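Long-range contacts in sulfonate ABC transporter, periplasmic sulfonate-binding protein SsuA (Methylobacillus flagellatus, PDB 3UIF), which probably binds sulfonates or related sulfate esters in the periplasm and hands them to an ABC transporter for import: residues I69-P79 / M201-F210; G127-N136 / H281-S292. All blocks are in the same frame, centred on the assembly; numbering follows the deposited sequence.

Contact 1: residues I69-P79 / M201-F210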
loop_
_atom_site.group_PDB
_atom_site.type_symbol
_atom_site.label_atom_id
_atom_site.label_comp_id
_atom_site.label_asym_id
_atom_site.label_seq_id
_atom_site.Cartn_x
_atom_site.Cartn_y
_atom_site.Cartn_z
ATOM N N ILE A 69 18.754 3.034 8.946
ATOM C CA ILE A 69 17.992 2.096 8.125
ATOM C C ILE A 69 18.316 2.463 6.696
ATOM O O ILE A 69 18.574 3.632 6.420
ATOM C CB ILE A 69 16.480 2.228 8.391
ATOM C CG1 ILE A 69 16.132 1.579 9.726
ATOM C CG2 ILE A 69 15.657 1.615 7.274
ATOM C CD1 ILE A 69 14.771 1.972 10.270
ATOM N N ASP A 70 18.328 1.483 5.799
ATOM C CA ASP A 70 18.760 1.734 4.435
ATOM C C ASP A 70 17.619 1.619 3.454
ATOM O O ASP A 70 17.501 2.422 2.533
ATOM C CB ASP A 70 19.877 0.768 4.065
ATOM C CG ASP A 70 21.023 0.810 5.056
ATOM O OD1 ASP A 70 21.412 1.919 5.473
ATOM O OD2 ASP A 70 21.526 -0.261 5.434
ATOM N N PHE A 71 16.781 0.609 3.670
ATOM C CA PHE A 71 15.626 0.342 2.847
ATOM C C PHE A 71 14.427 0.124 3.722
ATOM O O PHE A 71 14.569 -0.257 4.883
ATOM C CB PHE A 71 15.860 -0.911 2.018
ATOM C CG PHE A 71 16.851 -0.715 0.925
ATOM C CD1 PHE A 71 16.440 -0.274 -0.322
ATOM C CD2 PHE A 71 18.203 -0.954 1.147
ATOM C CE1 PHE A 71 17.363 -0.089 -1.329
ATOM C CE2 PHE A 71 19.131 -0.768 0.143
ATOM C CZ PHE A 71 18.717 -0.328 -1.093
ATOM N N GLY A 72 13.249 0.334 3.149
ATOM C CA GLY A 72 12.002 0.171 3.876
ATOM C C GLY A 72 10.878 -0.258 2.961
ATOM O O GLY A 72 10.594 0.389 1.968
ATOM N N ILE A 73 10.245 -1.369 3.299
ATOM C CA ILE A 73 9.116 -1.837 2.538
ATOM C C ILE A 73 7.823 -1.506 3.264
ATOM O O ILE A 73 7.408 -2.214 4.185
ATOM C CB ILE A 73 9.203 -3.337 2.231
ATOM C CG1 ILE A 73 10.547 -3.652 1.547
ATOM C CG2 ILE A 73 8.026 -3.723 1.339
ATOM C CD1 ILE A 73 10.930 -5.122 1.513
ATOM N N TYR A 74 7.197 -0.413 2.845
ATOM C CA TYR A 74 5.962 0.024 3.467
ATOM C C TYR A 74 5.179 0.914 2.518
ATOM O O TYR A 74 5.541 1.017 1.342
ATOM C CB TYR A 74 6.226 0.637 4.857
ATOM C CG TYR A 74 6.986 1.953 4.933
ATOM C CD1 TYR A 74 6.813 2.795 6.040
ATOM C CD2 TYR A 74 7.865 2.369 3.931
ATOM C CE1 TYR A 74 7.487 4.001 6.151
ATOM C CE2 TYR A 74 8.539 3.581 4.035
ATOM C CZ TYR A 74 8.347 4.392 5.152
ATOM O OH TYR A 74 9.012 5.595 5.280
ATOM N N GLY A 75 4.101 1.525 3.002
ATOM C CA GLY A 75 3.193 2.303 2.155
ATOM C C GLY A 75 3.758 3.647 1.743
ATOM O O GLY A 75 4.839 4.025 2.171
ATOM N N ASP A 76 3.026 4.377 0.916
ATOM C CA ASP A 76 3.506 5.673 0.436
ATOM C C ASP A 76 3.208 6.823 1.383
ATOM O O ASP A 76 3.808 7.894 1.271
ATOM C CB ASP A 76 2.915 6.013 -0.930
ATOM C CG ASP A 76 1.387 5.896 -0.962
ATOM O OD1 ASP A 76 0.795 6.375 -1.957
ATOM O OD2 ASP A 76 0.774 5.319 -0.015
ATOM N N LEU A 77 2.277 6.635 2.306
ATOM C CA LEU A 77 1.933 7.776 3.149
ATOM C C LEU A 77 3.097 8.241 4.067
ATOM O O LEU A 77 3.510 9.404 3.974
ATOM C CB LEU A 77 0.605 7.579 3.889
ATOM C CG LEU A 77 0.017 8.903 4.417
ATOM C CD1 LEU A 77 -0.178 9.950 3.321
ATOM C CD2 LEU A 77 -1.275 8.663 5.181
ATOM N N PRO A 78 3.647 7.342 4.918
ATOM C CA PRO A 78 4.802 7.785 5.726
ATOM C C PRO A 78 5.966 8.467 4.967
ATOM O O PRO A 78 6.339 9.583 5.343
ATOM C CB PRO A 78 5.231 6.507 6.458
ATOM C CG PRO A 78 3.939 5.774 6.643
ATOM C CD PRO A 78 3.162 6.015 5.366
ATOM N N PRO A 79 6.520 7.830 3.908
ATOM C CA PRO A 79 7.641 8.444 3.187
ATOM C C PRO A 79 7.298 9.792 2.559
ATOM O O PRO A 79 8.151 10.674 2.499
ATOM C CB PRO A 79 7.992 7.419 2.110
ATOM C CG PRO A 79 6.841 6.492 2.009
ATOM C CD PRO A 79 6.114 6.540 3.317
HETATM N N MSE A 201 -0.847 2.348 -2.667
HETATM C CA MSE A 201 0.447 1.997 -3.268
HETATM C C MSE A 201 1.583 1.966 -2.246
HETATM O O MSE A 201 1.346 1.946 -1.034
HETATM C CB MSE A 201 0.708 2.965 -4.418
HETATM C CG MSE A 201 -0.373 2.841 -5.489
HETATM SE SE MSE A 201 0.315 3.482 -7.222
HETATM C CE MSE A 201 -1.299 3.259 -8.331
ATOM N N GLY A 202 2.821 1.951 -2.741
ATOM C CA GLY A 202 4.021 1.872 -1.917
ATOM C C GLY A 202 5.011 0.881 -2.492
ATOM O O GLY A 202 5.002 0.568 -3.686
ATOM N N GLY A 203 5.871 0.362 -1.633
ATOM C CA GLY A 203 6.908 -0.539 -2.086
ATOM C C GLY A 203 8.199 -0.347 -1.331
ATOM O O GLY A 203 8.190 -0.070 -0.131
ATOM N N VAL A 204 9.304 -0.480 -2.062
ATOM C CA VAL A 204 10.636 -0.495 -1.490
ATOM C C VAL A 204 11.239 0.882 -1.578
ATOM O O VAL A 204 11.498 1.395 -2.671
ATOM C CB VAL A 204 11.553 -1.508 -2.193
ATOM C CG1 VAL A 204 12.942 -1.474 -1.588
ATOM C CG2 VAL A 204 10.975 -2.916 -2.113
ATOM N N TRP A 205 11.446 1.477 -0.411
ATOM C CA TRP A 205 11.995 2.821 -0.290
ATOM C C TRP A 205 13.437 2.788 0.157
ATOM O O TRP A 205 13.822 2.018 1.044
ATOM C CB TRP A 205 11.130 3.661 0.659
ATOM C CG TRP A 205 9.732 3.889 0.135
ATOM C CD1 TRP A 205 8.627 3.046 0.248
ATOM C CD2 TRP A 205 9.242 5.055 -0.604
ATOM N NE1 TRP A 205 7.526 3.597 -0.362
ATOM C CE2 TRP A 205 7.827 4.798 -0.889
ATOM C CE3 TRP A 205 9.815 6.244 -1.047
ATOM C CZ2 TRP A 205 7.044 5.704 -1.584
ATOM C CZ3 TRP A 205 9.014 7.153 -1.749
ATOM C CH2 TRP A 205 7.661 6.880 -2.018
ATOM N N ALA A 206 14.255 3.620 -0.468
ATOM C CA ALA A 206 15.676 3.649 -0.180
ATOM C C ALA A 206 16.112 5.019 0.309
ATOM O O ALA A 206 15.649 6.051 -0.206
ATOM C CB ALA A 206 16.460 3.262 -1.410
ATOM N N ARG A 207 17.003 5.020 1.305
ATOM C CA ARG A 207 17.636 6.240 1.785
ATOM C C ARG A 207 18.478 6.878 0.663
ATOM O O ARG A 207 19.316 6.223 0.056
ATOM C CB ARG A 207 18.457 5.939 3.035
ATOM C CG ARG A 207 18.849 7.162 3.844
ATOM C CD ARG A 207 19.328 6.792 5.243
ATOM N NE ARG A 207 20.185 5.607 5.239
ATOM C CZ ARG A 207 21.489 5.589 4.960
ATOM N NH1 ARG A 207 22.158 6.698 4.655
ATOM N NH2 ARG A 207 22.129 4.436 4.981
ATOM N N ASN A 208 18.213 8.148 0.371
ATOM C CA ASN A 208 18.804 8.832 -0.778
ATOM C C ASN A 208 20.323 8.730 -0.807
ATOM O O ASN A 208 20.910 8.416 -1.847
ATOM C CB ASN A 208 18.336 10.289 -0.833
ATOM C CG ASN A 208 16.872 10.424 -1.271
ATOM O OD1 ASN A 208 16.243 9.470 -1.735
ATOM N ND2 ASN A 208 16.330 11.627 -1.125
ATOM N N ASP A 209 20.932 8.975 0.353
ATOM C CA ASP A 209 22.366 8.847 0.575
ATOM C C ASP A 209 22.876 7.428 0.382
ATOM O O ASP A 209 24.031 7.228 0.005
ATOM C CB ASP A 209 22.707 9.247 2.008
ATOM C CG ASP A 209 22.786 10.737 2.202
ATOM O OD1 ASP A 209 22.994 11.153 3.367
ATOM O OD2 ASP A 209 22.646 11.487 1.206
ATOM N N PHE A 210 22.035 6.444 0.691
ATOM C CA PHE A 210 22.444 5.065 0.500
ATOM C C PHE A 210 22.571 4.715 -0.982
ATOM O O PHE A 210 23.529 4.051 -1.393
ATOM C CB PHE A 210 21.513 4.070 1.183
ATOM C CG PHE A 210 22.004 2.672 1.069
ATOM C CD1 PHE A 210 22.889 2.159 2.016
ATOM C CD2 PHE A 210 21.674 1.898 -0.041
ATOM C CE1 PHE A 210 23.397 0.876 1.877
ATOM C CE2 PHE A 210 22.183 0.624 -0.182
ATOM C CZ PHE A 210 23.035 0.108 0.783
#
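Gly72 and Trp205 meet as a hydrogen-bonded pair in an antiparallel ladder whose strands, 71-75 and 202-207, run at 154° to each other. Gly72 N reaches Trp205 O at 2.8 Å, and Trp205 N answers to Gly72 O. Tyr74 and Gly203 repeat the exchange; Phe71 with Ala206 and Ile73 with Val204 form the non-hydrogen-bonded pairs.

Beyond the ladder, Arg207 N bonds to Asp70 O, and a bend in the arginine chain at chi3 (41°) brings its guanidinium alongside the aspartate. Arg207 NE donates to Ile69 O at 2.8 Å. Arg207 NH2 makes a salt bridge to Asp70 OD1 at 2.7 Å, and both bonds leave through the guanidinium edge. OD1 is met on its anti side, while OD2 accepts from the backbone N of Arg9, so both oxygens of this buried carboxylate are engaged. Asp70 CB lies over the face of the Phe210 ring, 4.2 Å from its centroid. Phe71 meets that ring in an offset edge-to-face pair, its own edge toward the Phe210 face and the planes 73° apart, and its CE1 also packs on Ala206 CB.

On the face that carries Tyr74 and Trp205, opposite Phe71 and Val204, Pro79 CG sits over the six-membered ring of Trp205, 3.7 Å from the centroid. Tyr74 directs its edge at the five-membered ring, again offset edge-to-face, its OH being held by Asn61.

With strands 6-17 and 44-51 beyond 71-75, strand 202-207, set antiparallel between 71-75 and 89-94, is a hallmark of the type 2 periplasmic binding protein fold.

Contact 2: residues G127-N136 / H281-S292; sequences GRPWELAFSN and HYRKAVAYAQAS. With SO4 (sulfate ion), chain B.
Leu132 fits as a knob into a hole formed by His281, Lys284, Ala285 and Tyr288, where helices 130-136 and 281-291 cross nearly at right angles (97°) beside a loop that holds a sulfate ion. Its CD1 packs on Tyr288 CB at 3.7 Å and its CD2 on Ala285 CB at 3.9 Å, while Leu132 CB lies over the centre of the Tyr288 ring.

Glu131, the residue before Leu132, is extended, with CG anti to the backbone N (chi1 -172°), which carries its carboxylate to the phenol. Tyr288 is modelled in two conformers; in the one described, Tyr288 OH donates to the anti lone pair of Glu131 OE1 at 2.6 Å. Gly127 N comes to the same oxygen from above the carboxylate plane. With an alanine in place of Glu131, the phenol and the Gly127 amide would probably both lose their acceptor, leaving the ring freer to turn.

On the loop, Arg128 NE bonds the sulfate, probably from the crystallisation liquor, at SO4 O2 (2.7 Å); His125 also holds this ion, and the Trp130 ring edge adjoins it. Two donors on OE1, and Arg126 in a long, weak ion pair with OE2, would probably favour an ionised Glu131.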
loop_
_atom_site.group_PDB
_atom_site.type_symbol
_atom_site.label_atom_id
_atom_site.label_comp_id
_atom_site.label_asym_id
_atom_site.label_seq_id
_atom_site.Cartn_x
_atom_site.Cartn_y
_atom_site.Cartn_z
ATOM N N GLY A 127 -6.787 10.679 8.195
ATOM C CA GLY A 127 -5.335 10.651 8.123
ATOM C C GLY A 127 -4.764 9.335 7.625
ATOM O O GLY A 127 -3.539 9.150 7.631
ATOM N N ARG A 128 -5.640 8.419 7.196
ATOM C CA ARG A 128 -5.205 7.149 6.595
ATOM C C ARG A 128 -5.210 7.175 5.076
ATOM O O ARG A 128 -6.015 7.893 4.478
ATOM C CB ARG A 128 -6.057 5.994 7.098
ATOM C CG ARG A 128 -5.714 5.619 8.533
ATOM C CD ARG A 128 -4.298 5.071 8.633
ATOM N NE ARG A 128 -4.071 4.556 9.969
ATOM C CZ ARG A 128 -3.317 5.144 10.892
ATOM N NH1 ARG A 128 -2.652 6.271 10.612
ATOM N NH2 ARG A 128 -3.208 4.591 12.100
ATOM N N PRO A 129 -4.318 6.377 4.440
ATOM C CA PRO A 129 -4.226 6.442 2.978
ATOM C C PRO A 129 -5.589 6.366 2.294
ATOM O O PRO A 129 -5.843 7.130 1.371
ATOM C CB PRO A 129 -3.355 5.246 2.623
ATOM C CG PRO A 129 -2.529 5.007 3.844
ATOM C CD PRO A 129 -3.386 5.381 5.010
ATOM N N TRP A 130 -6.487 5.516 2.773
ATOM C CA TRP A 130 -7.764 5.369 2.089
ATOM C C TRP A 130 -8.643 6.592 2.132
ATOM O O TRP A 130 -9.675 6.638 1.452
ATOM C CB TRP A 130 -8.521 4.133 2.548
ATOM C CG TRP A 130 -8.674 3.991 4.029
ATOM C CD1 TRP A 130 -9.758 4.364 4.809
ATOM C CD2 TRP A 130 -7.724 3.382 4.960
ATOM N NE1 TRP A 130 -9.549 4.044 6.124
ATOM C CE2 TRP A 130 -8.348 3.451 6.284
ATOM C CE3 TRP A 130 -6.462 2.805 4.836
ATOM C CZ2 TRP A 130 -7.715 2.963 7.421
ATOM C CZ3 TRP A 130 -5.837 2.311 5.991
ATOM C CH2 TRP A 130 -6.444 2.397 7.250
ATOM N N GLU A 131 -8.250 7.593 2.920
ATOM C CA GLU A 131 -8.980 8.865 2.957
ATOM C C GLU A 131 -8.880 9.572 1.603
ATOM O O GLU A 131 -9.802 10.265 1.181
ATOM C CB GLU A 131 -8.475 9.774 4.078
ATOM C CG GLU A 131 -9.337 11.021 4.261
ATOM C CD GLU A 131 -8.853 11.965 5.355
ATOM O OE1 GLU A 131 -7.625 12.189 5.488
ATOM O OE2 GLU A 131 -9.717 12.500 6.084
ATOM N N LEU A 132 -7.759 9.362 0.922
ATOM C CA LEU A 132 -7.552 9.886 -0.423
ATOM C C LEU A 132 -8.588 9.337 -1.414
ATOM O O LEU A 132 -9.193 10.095 -2.169
ATOM C CB LEU A 132 -6.123 9.595 -0.886
ATOM C CG LEU A 132 -5.806 9.931 -2.336
ATOM C CD1 LEU A 132 -6.021 11.413 -2.652
ATOM C CD2 LEU A 132 -4.391 9.490 -2.667
ATOM N N ALA A 133 -8.794 8.024 -1.388
ATOM C CA ALA A 133 -9.832 7.394 -2.198
ATOM C C ALA A 133 -11.213 7.954 -1.870
ATOM O O ALA A 133 -12.036 8.157 -2.760
ATOM C CB ALA A 133 -9.813 5.885 -2.028
ATOM N N PHE A 134 -11.464 8.209 -0.594
ATOM C CA PHE A 134 -12.733 8.764 -0.188
ATOM C C PHE A 134 -12.886 10.170 -0.776
ATOM O O PHE A 134 -13.919 10.504 -1.383
ATOM C CB PHE A 134 -12.848 8.781 1.332
ATOM C CG PHE A 134 -14.183 9.271 1.833
ATOM C CD1 PHE A 134 -15.326 8.472 1.720
ATOM C CD2 PHE A 134 -14.300 10.530 2.421
ATOM C CE1 PHE A 134 -16.547 8.911 2.194
ATOM C CE2 PHE A 134 -15.528 10.976 2.894
ATOM C CZ PHE A 134 -16.651 10.166 2.779
ATOM N N SER A 135 -11.836 10.971 -0.611
ATOM C CA SER A 135 -11.793 12.315 -1.154
ATOM C C SER A 135 -12.006 12.333 -2.680
ATOM O O SER A 135 -12.808 13.129 -3.187
ATOM C CB SER A 135 -10.488 12.999 -0.761
ATOM O OG SER A 135 -10.369 14.219 -1.455
ATOM N N ASN A 136 -11.303 11.447 -3.390
ATOM C CA ASN A 136 -11.499 11.248 -4.820
ATOM C C ASN A 136 -12.949 10.980 -5.198
ATOM O O ASN A 136 -13.510 11.615 -6.094
ATOM C CB ASN A 136 -10.681 10.050 -5.293
ATOM C CG ASN A 136 -9.193 10.314 -5.294
ATOM O OD1 ASN A 136 -8.431 9.495 -5.778
ATOM N ND2 ASN A 136 -8.774 11.443 -4.736
ATOM N N HIS A 281 -1.158 8.968 -8.992
ATOM C CA HIS A 281 -1.398 8.616 -7.607
ATOM C C HIS A 281 -0.474 9.384 -6.684
ATOM O O HIS A 281 -0.911 9.897 -5.658
ATOM C CB HIS A 281 -1.253 7.107 -7.413
ATOM C CG HIS A 281 -1.281 6.678 -5.971
ATOM N ND1 HIS A 281 -2.435 6.552 -5.273
ATOM C CD2 HIS A 281 -0.244 6.392 -5.078
ATOM C CE1 HIS A 281 -2.150 6.179 -4.000
ATOM N NE2 HIS A 281 -0.812 6.085 -3.884
ATOM N N TYR A 282 0.808 9.478 -7.033
ATOM C CA TYR A 282 1.778 10.190 -6.191
ATOM C C TYR A 282 1.601 11.714 -6.145
ATOM O O TYR A 282 1.642 12.313 -5.063
ATOM C CB TYR A 282 3.206 9.778 -6.537
ATOM C CG TYR A 282 3.561 8.509 -5.818
ATOM C CD1 TYR A 282 4.114 8.557 -4.535
ATOM C CD2 TYR A 282 3.310 7.253 -6.392
ATOM C CE1 TYR A 282 4.422 7.395 -3.850
ATOM C CE2 TYR A 282 3.610 6.085 -5.709
ATOM C CZ TYR A 282 4.160 6.164 -4.435
ATOM O OH TYR A 282 4.475 5.030 -3.726
ATOM N N ARG A 283 1.380 12.317 -7.308
ATOM C CA ARG A 283 0.929 13.696 -7.398
ATOM C C ARG A 283 -0.319 13.915 -6.520
ATOM O O ARG A 283 -0.379 14.861 -5.738
ATOM C CB ARG A 283 0.643 14.089 -8.863
ATOM C CG ARG A 283 0.071 15.501 -9.006
ATOM C CD ARG A 283 -0.423 15.868 -10.417
ATOM N NE ARG A 283 -1.749 15.315 -10.771
ATOM C CZ ARG A 283 -2.924 15.803 -10.361
ATOM N NH1 ARG A 283 -4.055 15.230 -10.760
ATOM N NH2 ARG A 283 -2.981 16.863 -9.554
ATOM N N LYS A 284 -1.309 13.035 -6.642
ATOM C CA LYS A 284 -2.555 13.209 -5.900
ATOM C C LYS A 284 -2.332 13.060 -4.395
ATOM O O LYS A 284 -2.793 13.896 -3.600
ATOM C CB LYS A 284 -3.612 12.231 -6.389
ATOM C CG LYS A 284 -4.339 12.684 -7.634
ATOM C CD LYS A 284 -5.448 11.707 -7.984
ATOM C CE LYS A 284 -6.360 12.260 -9.073
ATOM N NZ LYS A 284 -7.610 11.445 -9.185
ATOM N N ALA A 285 -1.601 12.004 -4.027
ATOM C CA ALA A 285 -1.306 11.694 -2.642
ATOM C C ALA A 285 -0.519 12.795 -1.945
ATOM O O ALA A 285 -0.762 13.071 -0.773
ATOM C CB ALA A 285 -0.577 10.363 -2.529
ATOM N N VAL A 286 0.419 13.428 -2.643
ATOM C CA VAL A 286 1.202 14.496 -2.014
ATOM C C VAL A 286 0.332 15.727 -1.765
ATOM O O VAL A 286 0.483 16.391 -0.740
ATOM C CB VAL A 286 2.494 14.822 -2.791
ATOM C CG1 VAL A 286 3.139 16.098 -2.282
ATOM C CG2 VAL A 286 3.475 13.668 -2.654
ATOM N N ALA A 287 -0.595 16.003 -2.683
ATOM C CA ALA A 287 -1.542 17.123 -2.542
ATOM C C ALA A 287 -2.466 16.900 -1.359
ATOM O O ALA A 287 -2.709 17.839 -0.584
ATOM C CB ALA A 287 -2.351 17.339 -3.815
ATOM N N TYR A 288 -2.963 15.669 -1.206
ATOM C CA TYR A 288 -3.877 15.306 -0.121
ATOM C C TYR A 288 -3.189 15.323 1.241
ATOM O O TYR A 288 -3.798 15.677 2.252
ATOM C CB TYR A 288 -4.503 13.930 -0.380
ATOM C CG TYR A 288 -4.808 13.131 0.877
ATOM C CD1 TYR A 288 -3.860 12.246 1.415
ATOM C CD2 TYR A 288 -6.033 13.262 1.532
ATOM C CE1 TYR A 288 -4.123 11.518 2.569
ATOM C CE2 TYR A 288 -6.308 12.537 2.681
ATOM C CZ TYR A 288 -5.353 11.669 3.198
ATOM O OH TYR A 288 -5.618 10.943 4.337
ATOM N N ALA A 289 -1.926 14.900 1.272
ATOM C CA ALA A 289 -1.163 14.898 2.522
ATOM C C ALA A 289 -1.066 16.308 3.116
ATOM O O ALA A 289 -1.189 16.497 4.330
ATOM C CB ALA A 289 0.218 14.321 2.300
ATOM N N GLN A 290 -0.862 17.301 2.256
ATOM C CA GLN A 290 -0.789 18.671 2.704
ATOM C C GLN A 290 -2.161 19.227 3.106
ATOM O O GLN A 290 -2.288 19.871 4.154
ATOM C CB GLN A 290 -0.150 19.541 1.627
ATOM C CG GLN A 290 0.112 20.968 2.085
ATOM C CD GLN A 290 0.490 21.868 0.937
ATOM O OE1 GLN A 290 -0.108 21.785 -0.136
ATOM N NE2 GLN A 290 1.490 22.730 1.146
ATOM N N ALA A 291 -3.177 18.982 2.278
ATOM C CA ALA A 291 -4.528 19.501 2.530
ATOM C C ALA A 291 -5.140 18.958 3.831
ATOM O O ALA A 291 -5.748 19.717 4.592
ATOM C CB ALA A 291 -5.445 19.243 1.338
ATOM N N SER A 292 -4.957 17.666 4.103
ATOM C CA SER A 292 -5.431 17.102 5.371
ATOM C C SER A 292 -4.552 17.474 6.582
ATOM O O SER A 292 -4.763 16.986 7.699
ATOM C CB SER A 292 -5.653 15.590 5.275
ATOM O OG SER A 292 -4.646 14.952 4.509
HETATM S S SO4 B . -5.702 1.729 11.376
HETATM O O1 SO4 B . -5.930 0.256 11.283
HETATM O O2 SO4 B . -4.405 2.009 10.689
HETATM O O3 SO4 B . -6.814 2.498 10.749
HETATM O O4 SO4 B . -5.696 2.192 12.792
#

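How the contacts relate
Read from the N terminus, the segments alternate: 69-79, 127-136, 201-210, 281-292. Contact 1 closes a loop of 121 residues that contains segment 127-136, and contact 2 closes one of 144 that contains 201-210, so the two loops cross rather than nest. The first pairs strands within the six-stranded sheet; the second joins helix 130-140, which packs on strand 121-124 of the five-stranded sheet, to helix 276-291, which also lies against helix 77-85. The contacts meet directly where Asp76 OD1 approaches His281 NE2 at 2.5 Å, a probable hydrogen bond, and where Leu77 packs on Gly127. Distant chain segments thereby tie the two sheets together.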